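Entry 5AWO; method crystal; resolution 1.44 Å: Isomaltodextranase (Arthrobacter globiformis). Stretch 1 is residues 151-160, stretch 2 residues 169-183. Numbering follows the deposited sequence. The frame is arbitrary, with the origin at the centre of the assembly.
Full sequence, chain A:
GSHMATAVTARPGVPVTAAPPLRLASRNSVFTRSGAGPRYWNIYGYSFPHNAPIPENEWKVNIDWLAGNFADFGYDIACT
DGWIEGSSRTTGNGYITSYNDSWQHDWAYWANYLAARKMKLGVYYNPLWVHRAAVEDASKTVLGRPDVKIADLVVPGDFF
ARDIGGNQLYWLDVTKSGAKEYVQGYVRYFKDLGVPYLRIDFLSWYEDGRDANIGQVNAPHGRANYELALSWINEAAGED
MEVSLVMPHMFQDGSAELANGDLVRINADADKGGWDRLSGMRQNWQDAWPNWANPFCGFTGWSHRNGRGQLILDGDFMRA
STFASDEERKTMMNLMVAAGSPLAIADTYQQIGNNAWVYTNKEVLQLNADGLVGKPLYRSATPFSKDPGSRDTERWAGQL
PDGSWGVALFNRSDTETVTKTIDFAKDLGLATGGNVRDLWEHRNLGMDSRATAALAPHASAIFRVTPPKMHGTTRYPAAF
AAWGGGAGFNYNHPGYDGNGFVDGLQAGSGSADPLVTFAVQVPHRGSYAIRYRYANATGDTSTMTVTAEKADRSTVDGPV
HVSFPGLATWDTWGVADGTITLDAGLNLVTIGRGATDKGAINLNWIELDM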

# COMPACT_ATOMS: atom_id res chain seq x y z
N ALA A 151 -20.23 -22.17 18.45
CA ALA A 151 -20.83 -23.20 17.61
C ALA A 151 -21.93 -22.71 16.67
O ALA A 151 -22.15 -23.31 15.62
CB ALA A 151 -21.39 -24.33 18.47
N ASP A 152 -22.62 -21.64 17.07
CA ASP A 152 -23.75 -21.07 16.34
C ASP A 152 -23.31 -20.12 15.19
O ASP A 152 -24.15 -19.53 14.53
CB ASP A 152 -24.66 -20.27 17.32
CG ASP A 152 -25.27 -21.13 18.44
OD1 ASP A 152 -25.52 -22.33 18.23
OD2 ASP A 152 -25.50 -20.60 19.55
N LEU A 153 -22.01 -20.00 14.96
CA LEU A 153 -21.47 -19.08 13.94
C LEU A 153 -21.11 -19.72 12.61
O LEU A 153 -20.70 -19.02 11.68
CB LEU A 153 -20.18 -18.44 14.49
CG LEU A 153 -20.39 -17.49 15.68
CD1 LEU A 153 -19.02 -17.00 16.15
CD2 LEU A 153 -21.31 -16.33 15.34
N VAL A 154 -21.20 -21.04 12.51
CA VAL A 154 -20.69 -21.76 11.34
C VAL A 154 -21.73 -22.65 10.66
O VAL A 154 -22.65 -23.16 11.29
CB VAL A 154 -19.45 -22.57 11.71
CG1 VAL A 154 -18.40 -21.64 12.32
CG2 VAL A 154 -19.76 -23.73 12.65
N VAL A 155 -21.54 -22.85 9.36
CA VAL A 155 -22.31 -23.86 8.61
C VAL A 155 -21.59 -25.20 8.76
O VAL A 155 -20.38 -25.28 8.60
CB VAL A 155 -22.43 -23.46 7.14
CG1 VAL A 155 -23.09 -24.57 6.32
CG2 VAL A 155 -23.21 -22.16 7.02
N PRO A 156 -22.33 -26.27 9.11
CA PRO A 156 -21.68 -27.57 9.22
C PRO A 156 -20.89 -27.92 7.96
O PRO A 156 -21.38 -27.75 6.85
CB PRO A 156 -22.87 -28.53 9.40
CG PRO A 156 -23.88 -27.71 10.11
CD PRO A 156 -23.74 -26.31 9.58
N GLY A 157 -19.65 -28.36 8.15
CA GLY A 157 -18.80 -28.75 7.04
C GLY A 157 -18.07 -27.64 6.32
O GLY A 157 -17.26 -27.93 5.45
N ASP A 158 -18.32 -26.38 6.68
CA ASP A 158 -17.80 -25.23 5.89
C ASP A 158 -16.40 -24.88 6.42
O ASP A 158 -16.19 -23.86 7.07
CB ASP A 158 -18.78 -24.04 5.97
CG ASP A 158 -18.38 -22.87 5.09
OD1 ASP A 158 -17.36 -22.93 4.38
OD2 ASP A 158 -19.10 -21.85 5.11
N PHE A 159 -15.45 -25.78 6.15
CA PHE A 159 -14.07 -25.65 6.59
C PHE A 159 -13.25 -24.87 5.59
O PHE A 159 -13.42 -24.98 4.36
CB PHE A 159 -13.39 -27.00 6.77
CG PHE A 159 -13.95 -27.79 7.91
CD1 PHE A 159 -13.76 -27.38 9.23
CD2 PHE A 159 -14.69 -28.92 7.68
CE1 PHE A 159 -14.30 -28.09 10.29
CE2 PHE A 159 -15.22 -29.65 8.74
CZ PHE A 159 -15.03 -29.24 10.03
N PHE A 160 -12.38 -24.03 6.14
CA PHE A 160 -11.28 -23.48 5.37
C PHE A 160 -10.51 -24.63 4.72
O PHE A 160 -10.12 -25.59 5.39
CB PHE A 160 -10.37 -22.69 6.32
CG PHE A 160 -9.03 -22.35 5.73
CD1 PHE A 160 -8.94 -21.48 4.65
CD2 PHE A 160 -7.89 -22.89 6.24
CE1 PHE A 160 -7.70 -21.17 4.10
CE2 PHE A 160 -6.65 -22.58 5.71
CZ PHE A 160 -6.57 -21.73 4.63
N LEU A 169 -10.23 -25.27 10.76
CA LEU A 169 -10.75 -23.92 10.84
C LEU A 169 -12.02 -23.84 10.02
O LEU A 169 -12.04 -24.27 8.85
CB LEU A 169 -9.74 -22.91 10.25
CG LEU A 169 -8.37 -22.82 10.93
CD1 LEU A 169 -7.37 -22.01 10.11
CD2 LEU A 169 -8.51 -22.23 12.31
N TYR A 170 -13.11 -23.35 10.61
CA TYR A 170 -14.28 -23.02 9.84
C TYR A 170 -14.16 -21.64 9.23
O TYR A 170 -13.50 -20.77 9.81
CB TYR A 170 -15.54 -23.00 10.72
CG TYR A 170 -16.02 -24.34 11.18
CD1 TYR A 170 -15.57 -24.90 12.37
CD2 TYR A 170 -16.96 -25.05 10.44
CE1 TYR A 170 -16.02 -26.15 12.79
CE2 TYR A 170 -17.41 -26.30 10.86
CZ TYR A 170 -16.94 -26.83 12.04
OH TYR A 170 -17.39 -28.07 12.47
N TRP A 171 -14.83 -21.41 8.11
CA TRP A 171 -15.13 -20.06 7.72
C TRP A 171 -16.42 -19.63 8.42
O TRP A 171 -17.41 -20.36 8.43
CB TRP A 171 -15.34 -19.94 6.21
CG TRP A 171 -14.08 -19.92 5.38
CD1 TRP A 171 -13.79 -20.75 4.33
CD2 TRP A 171 -13.01 -18.98 5.45
NE1 TRP A 171 -12.59 -20.42 3.79
CE2 TRP A 171 -12.09 -19.32 4.44
CE3 TRP A 171 -12.72 -17.88 6.27
CZ2 TRP A 171 -10.90 -18.61 4.22
CZ3 TRP A 171 -11.55 -17.16 6.05
CH2 TRP A 171 -10.64 -17.54 5.04
N LEU A 172 -16.39 -18.45 9.00
CA LEU A 172 -17.56 -17.84 9.63
C LEU A 172 -18.69 -17.65 8.66
O LEU A 172 -18.46 -17.28 7.54
CB LEU A 172 -17.14 -16.47 10.20
CG LEU A 172 -18.26 -15.57 10.72
CD1 LEU A 172 -18.81 -16.19 11.97
CD2 LEU A 172 -17.74 -14.16 10.97
N ASP A 173 -19.92 -17.91 9.12
CA ASP A 173 -21.11 -17.55 8.37
C ASP A 173 -21.59 -16.17 8.82
O ASP A 173 -22.19 -16.02 9.89
CB ASP A 173 -22.21 -18.58 8.57
CG ASP A 173 -23.46 -18.24 7.77
OD1 ASP A 173 -23.53 -17.21 7.08
OD2 ASP A 173 -24.39 -19.07 7.85
N VAL A 174 -21.29 -15.16 8.01
CA VAL A 174 -21.62 -13.77 8.36
C VAL A 174 -23.12 -13.47 8.42
O VAL A 174 -23.51 -12.39 8.89
CB VAL A 174 -20.89 -12.73 7.47
CG1 VAL A 174 -19.39 -12.92 7.53
CG2 VAL A 174 -21.39 -12.78 6.03
N THR A 175 -23.95 -14.40 7.97
CA THR A 175 -25.41 -14.24 8.08
C THR A 175 -25.94 -14.71 9.44
O THR A 175 -27.13 -14.51 9.73
CB THR A 175 -26.15 -14.98 6.93
OG1 THR A 175 -26.12 -16.39 7.15
CG2 THR A 175 -25.57 -14.63 5.57
N LYS A 176 -25.11 -15.33 10.27
CA LYS A 176 -25.57 -15.82 11.58
C LYS A 176 -25.62 -14.72 12.62
O LYS A 176 -24.77 -13.82 12.65
CB LYS A 176 -24.61 -16.89 12.10
CG LYS A 176 -24.66 -18.19 11.32
CD LYS A 176 -25.87 -19.03 11.69
CE LYS A 176 -25.76 -20.46 11.16
NZ LYS A 176 -25.95 -20.53 9.69
N SER A 177 -26.59 -14.80 13.53
CA SER A 177 -26.61 -13.83 14.62
C SER A 177 -25.32 -13.94 15.42
O SER A 177 -24.83 -15.04 15.67
CB SER A 177 -27.80 -14.10 15.55
OG SER A 177 -28.01 -13.00 16.41
N GLY A 178 -24.76 -12.80 15.78
CA GLY A 178 -23.52 -12.75 16.54
C GLY A 178 -22.26 -12.59 15.69
O GLY A 178 -21.19 -12.34 16.24
N ALA A 179 -22.40 -12.70 14.37
CA ALA A 179 -21.22 -12.69 13.49
C ALA A 179 -20.46 -11.38 13.58
O ALA A 179 -19.22 -11.38 13.71
CB ALA A 179 -21.62 -12.97 12.07
N LYS A 180 -21.16 -10.25 13.50
CA LYS A 180 -20.47 -8.96 13.56
C LYS A 180 -19.70 -8.80 14.86
O LYS A 180 -18.55 -8.36 14.88
CB LYS A 180 -21.44 -7.79 13.35
CG LYS A 180 -20.78 -6.41 13.31
CD LYS A 180 -21.78 -5.29 12.96
CE LYS A 180 -21.15 -3.90 12.92
NZ LYS A 180 -22.14 -2.90 12.39
N GLU A 181 -20.35 -9.12 15.98
CA GLU A 181 -19.72 -8.98 17.27
C GLU A 181 -18.48 -9.87 17.37
O GLU A 181 -17.49 -9.49 17.95
CB GLU A 181 -20.73 -9.33 18.39
CG GLU A 181 -21.87 -8.32 18.56
CD GLU A 181 -23.12 -8.65 17.79
OE1 GLU A 181 -23.08 -9.39 16.77
OE2 GLU A 181 -24.21 -8.11 18.19
N TYR A 182 -18.57 -11.07 16.81
CA TYR A 182 -17.42 -11.99 16.81
C TYR A 182 -16.26 -11.40 16.00
O TYR A 182 -15.15 -11.28 16.51
CB TYR A 182 -17.82 -13.34 16.24
CG TYR A 182 -16.65 -14.27 16.09
CD1 TYR A 182 -16.23 -15.09 17.12
CD2 TYR A 182 -15.95 -14.33 14.89
CE1 TYR A 182 -15.16 -15.96 16.98
CE2 TYR A 182 -14.87 -15.20 14.73
CZ TYR A 182 -14.47 -15.99 15.78
OH TYR A 182 -13.43 -16.91 15.64
N VAL A 183 -16.53 -10.98 14.77
CA VAL A 183 -15.48 -10.45 13.89
C VAL A 183 -14.86 -9.19 14.48
O VAL A 183 -13.62 -9.05 14.58
CB VAL A 183 -16.00 -10.20 12.47
CG1 VAL A 183 -14.97 -9.48 11.60
CG2 VAL A 183 -16.41 -11.50 11.80
O HOH W 1 -26.04 -17.51 15.65
O HOH W 2 -19.93 -21.15 7.75
O HOH W 3 -19.00 -29.34 10.75
O HOH W 4 -9.13 -26.00 8.09

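Residues 158-160 run antiparallel to the strand that begins at Leu169, with Phe159 and Tyr170 a non-hydrogen-bonded pair (CA-CA 4.2 Å). Trp171 N donates to Asp158 O (3.0 Å) and Phe160 N to Leu169 O (2.7 Å), flanking this pair; farther along, Asp173 N donates to Leu153 O (2.9 Å). Between these contacts a type II turn, Val155 to Asp158, bends the chain, and Gly157 supplies its positive phi.

The Tyr170 side chain (chi1 m, chi2 90°) lies between two neighbours: Val154 CG2 sits over one face, 3.9 Å from the ring centroid, and Phe159 CE1 over the other, 3.4 Å from Tyr170 CZ. Although the CA-to-CB bond of Phe159 points away, its m rotamer brings the ring back to Tyr170, the planes inclined at 33°. The backbone sets Phe160 CB over the five-membered ring of Trp171, and the t rotamer turns the edge of the phenyl ring toward the face of the six-membered ring.

Leu153 (m, t) extends CD1 onto the face of Tyr182, 3.5 Å from Tyr182 CD1, while its CB meets Leu172 CD1 at 3.6 Å. Lys176 folds through m, m, t, m, so that NZ forms a salt bridge with Asp173 OD2 (2.8 Å); Asp173 OD1 accepts from Thr175 N and OG1. A water accepts from Val155 N and donates to Asp158 OD2 and Trp171 O.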